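Local structure of helianthamide (Stichodactyla helianthus, 4X0N) at residues G14-C20 against C33-C39. The protein probably inhibits pancreatic alpha-amylase, as a small, disulfide-rich sea anemone peptide with a beta-defensin-like fold. Numbering follows the deposited sequence.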
ATOM      1  N   GLY B  14      11.594  -0.787  16.002  1.00 16.63           N
ATOM      2  CA  GLY B  14      12.375  -0.473  17.183  1.00 17.07           C
ATOM      3  C   GLY B  14      12.128   0.898  17.785  1.00 18.31           C
ATOM      4  O   GLY B  14      11.293   1.671  17.307  1.00 19.67           O
ATOM      5  N   ILE B  15      12.909   1.207  18.818  1.00 20.94           N
ATOM      6  CA  ILE B  15      12.920   2.522  19.446  1.00 19.42           C
ATOM      7  C   ILE B  15      14.298   3.160  19.296  1.00 16.10           C
ATOM      8  O   ILE B  15      15.315   2.527  19.570  1.00 20.46           O
ATOM      9  CB  ILE B  15      12.584   2.414  20.948  1.00 20.15           C
ATOM     10  CG1 ILE B  15      11.172   1.852  21.140  1.00 26.86           C
ATOM     11  CG2 ILE B  15      12.717   3.762  21.637  1.00 17.21           C
ATOM     12  CD1 ILE B  15      10.775   1.681  22.593  1.00 21.41           C
ATOM     13  N   CYS B  16      14.324   4.420  18.875  1.00 20.44           N
ATOM     14  CA  CYS B  16      15.574   5.153  18.703  1.00 16.18           C
ATOM     15  C   CYS B  16      16.214   5.513  20.039  1.00 17.75           C
ATOM     16  O   CYS B  16      15.649   6.272  20.825  1.00 18.86           O
ATOM     17  CB  CYS B  16      15.338   6.422  17.885  1.00 13.66           C
ATOM     18  SG  CYS B  16      15.035   6.107  16.134  1.00 22.78           S
ATOM     19  N   LYS B  17      17.397   4.953  20.280  1.00 19.98           N
ATOM     20  CA  LYS B  17      18.143   5.168  21.516  1.00 20.52           C
ATOM     21  C   LYS B  17      19.630   5.336  21.208  1.00 21.13           C
ATOM     22  O   LYS B  17      20.103   4.943  20.140  1.00 15.03           O
ATOM     23  CB  LYS B  17      17.988   3.981  22.471  1.00 16.06           C
ATOM     24  CG  LYS B  17      16.566   3.607  22.846  1.00 17.84           C
ATOM     25  CD  LYS B  17      16.571   2.348  23.707  1.00 22.73           C
ATOM     26  CE  LYS B  17      15.164   1.902  24.078  1.00 24.42           C
ATOM     27  NZ  LYS B  17      15.186   0.647  24.882  1.00 20.05           N
ATOM     28  N   ALA B  18      20.363   5.920  22.150  1.00 20.12           N
ATOM     29  CA  ALA B  18      21.812   6.034  22.033  1.00 17.16           C
ATOM     30  C   ALA B  18      22.489   4.675  22.191  1.00 14.86           C
ATOM     31  O   ALA B  18      23.467   4.375  21.506  1.00 12.99           O
ATOM     32  CB  ALA B  18      22.343   7.007  23.061  1.00 20.22           C
ATOM     33  N   SER B  19      21.965   3.856  23.097  1.00 11.72           N
ATOM     34  CA  SER B  19      22.440   2.484  23.245  1.00 16.59           C
ATOM     35  C   SER B  19      21.290   1.551  23.610  1.00 18.29           C
ATOM     36  O   SER B  19      20.341   1.957  24.279  1.00 20.23           O
ATOM     37  CB  SER B  19      23.567   2.400  24.277  1.00 17.39           C
ATOM     38  OG  SER B  19      23.105   2.750  25.572  1.00 21.15           O
ATOM     39  N   CYS B  20      21.384   0.301  23.170  1.00 18.26           N
ATOM     40  CA  CYS B  20      20.288  -0.651  23.324  1.00 20.85           C
ATOM     41  C   CYS B  20      20.433  -1.521  24.564  1.00 24.93           C
ATOM     42  O   CYS B  20      21.544  -1.777  25.029  1.00 21.19           O
ATOM     43  CB  CYS B  20      20.180  -1.534  22.084  1.00 16.58           C
ATOM     44  SG  CYS B  20      20.064  -0.604  20.549  1.00 22.67           S
ATOM     45  N   CYS B  33      16.371   7.955  13.296  1.00 16.34           N
ATOM     46  CA  CYS B  33      16.976   7.988  14.622  1.00 17.27           C
ATOM     47  C   CYS B  33      17.917   9.181  14.772  1.00 22.23           C
ATOM     48  O   CYS B  33      18.285   9.552  15.888  1.00 23.97           O
ATOM     49  CB  CYS B  33      17.716   6.679  14.911  1.00 17.16           C
ATOM     50  SG  CYS B  33      16.623   5.262  15.188  1.00 18.02           S
ATOM     51  N   GLU B  34      18.303   9.767  13.640  1.00 20.27           N
ATOM     52  CA  GLU B  34      19.095  10.994  13.621  1.00 20.09           C
ATOM     53  C   GLU B  34      20.452  10.841  14.309  1.00 20.46           C
ATOM     54  O   GLU B  34      20.857  11.696  15.099  1.00 18.04           O
ATOM     55  CB  GLU B  34      18.302  12.153  14.234  1.00 21.48           C
ATOM     56  CG  GLU B  34      17.106  12.573  13.395  1.00 23.70           C
ATOM     57  CD  GLU B  34      16.142  13.461  14.152  1.00 31.01           C
ATOM     58  OE1 GLU B  34      16.006  13.279  15.381  1.00 34.50           O
ATOM     59  OE2 GLU B  34      15.519  14.340  13.519  1.00 38.21           O
ATOM     60  N   GLY B  35      21.150   9.751  14.004  1.00 21.95           N
ATOM     61  CA  GLY B  35      22.440   9.482  14.611  1.00 19.02           C
ATOM     62  C   GLY B  35      22.384   8.423  15.696  1.00 21.21           C
ATOM     63  O   GLY B  35      23.405   7.840  16.059  1.00 19.90           O
ATOM     64  N   HIS B  36      21.188   8.174  16.219  1.00 19.18           N
ATOM     65  CA  HIS B  36      21.016   7.157  17.247  1.00 17.67           C
ATOM     66  C   HIS B  36      20.953   5.763  16.632  1.00 17.48           C
ATOM     67  O   HIS B  36      20.958   5.607  15.412  1.00 17.81           O
ATOM     68  CB  HIS B  36      19.729   7.415  18.028  1.00 19.68           C
ATOM     69  CG  HIS B  36      19.905   8.348  19.191  1.00 21.95           C
ATOM     70  ND1 HIS B  36      21.137   8.691  19.686  1.00 21.81           N
ATOM     71  CD2 HIS B  36      18.989   8.997  19.949  1.00 24.55           C
ATOM     72  CE1 HIS B  36      20.982   9.520  20.708  1.00 22.66           C
ATOM     73  NE2 HIS B  36      19.693   9.720  20.886  1.00 29.57           N
ATOM     74  N   LEU B  37      20.895   4.756  17.497  1.00 18.16           N
ATOM     75  CA  LEU B  37      20.633   3.380  17.090  1.00 15.91           C
ATOM     76  C   LEU B  37      19.136   3.096  17.093  1.00 15.19           C
ATOM     77  O   LEU B  37      18.382   3.715  17.841  1.00 13.09           O
ATOM     78  CB  LEU B  37      21.319   2.412  18.057  1.00 14.55           C
ATOM     79  CG  LEU B  37      22.792   2.040  17.849  1.00 16.05           C
ATOM     80  CD1 LEU B  37      23.676   3.261  17.650  1.00 18.72           C
ATOM     81  CD2 LEU B  37      23.287   1.224  19.032  1.00 14.17           C
ATOM     82  N   CYS B  38      18.709   2.160  16.253  1.00 16.94           N
ATOM     83  CA  CYS B  38      17.364   1.613  16.371  1.00 14.26           C
ATOM     84  C   CYS B  38      17.420   0.337  17.200  1.00 13.77           C
ATOM     85  O   CYS B  38      18.090  -0.625  16.833  1.00 12.77           O
ATOM     86  CB  CYS B  38      16.771   1.330  14.991  1.00 19.43           C
ATOM     87  SG  CYS B  38      15.128   0.570  15.028  1.00 15.03           S
ATOM     88  N   CYS B  39      16.704   0.333  18.318  1.00 13.47           N
ATOM     89  CA  CYS B  39      16.780  -0.764  19.274  1.00 14.42           C
ATOM     90  C   CYS B  39      15.496  -1.579  19.239  1.00 14.42           C
ATOM     91  O   CYS B  39      14.435  -1.110  19.654  1.00 16.10           O
ATOM     92  CB  CYS B  39      17.029  -0.223  20.685  1.00 17.28           C
ATOM     93  SG  CYS B  39      18.562   0.729  20.873  1.00 16.86           S
TER
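Ile15 and Lys17 pair with Cys39 and Leu37 through four antiparallel backbone hydrogen bonds, the strands running at 142° to each other, and Cys16 faces Cys38 between them as a non-hydrogen-bonded pair. This is the central strand pair of a beta-defensin-like fold: strand 6-9 flanks it beyond 12-17, strand 25-27 beyond 37-40, and all three disulfides of the peptide meet here. Two of them cross the contact, on different faces and with the same sign of S-S twist (chi3 -79° and -78°). Cys20 SG joins Cys39 SG (2.0 Å) on the face of Lys17 and Leu37, tying the loop after the first strand back onto the second. On the face of Cys16 and Cys38, Cys16 SG bonds to Cys33 SG, fastening the strand to the start of the type I' turn from Cys33 to His36. Cys38 forms the third bridge, with Cys6 of strand 6-9, and its SG also lies 3.6 Å from Gly14 CA.

The extended chain of Lys17 passes alongside the Cys20-Cys39 bridge, its CD 3.8 Å from Cys39 SG, before NZ reaches its salt bridge with Glu24. Leu37 packs on the bridge's other sulfur, CD2 to Cys20 SG being 4.0 Å. At the last position of the turn, one face of the His36 ring rests nearly flat against the Lys17-Ala18 peptide, with Ala18 N over the ring centre and Ala18 CB 3.7 Å from His36 CE1.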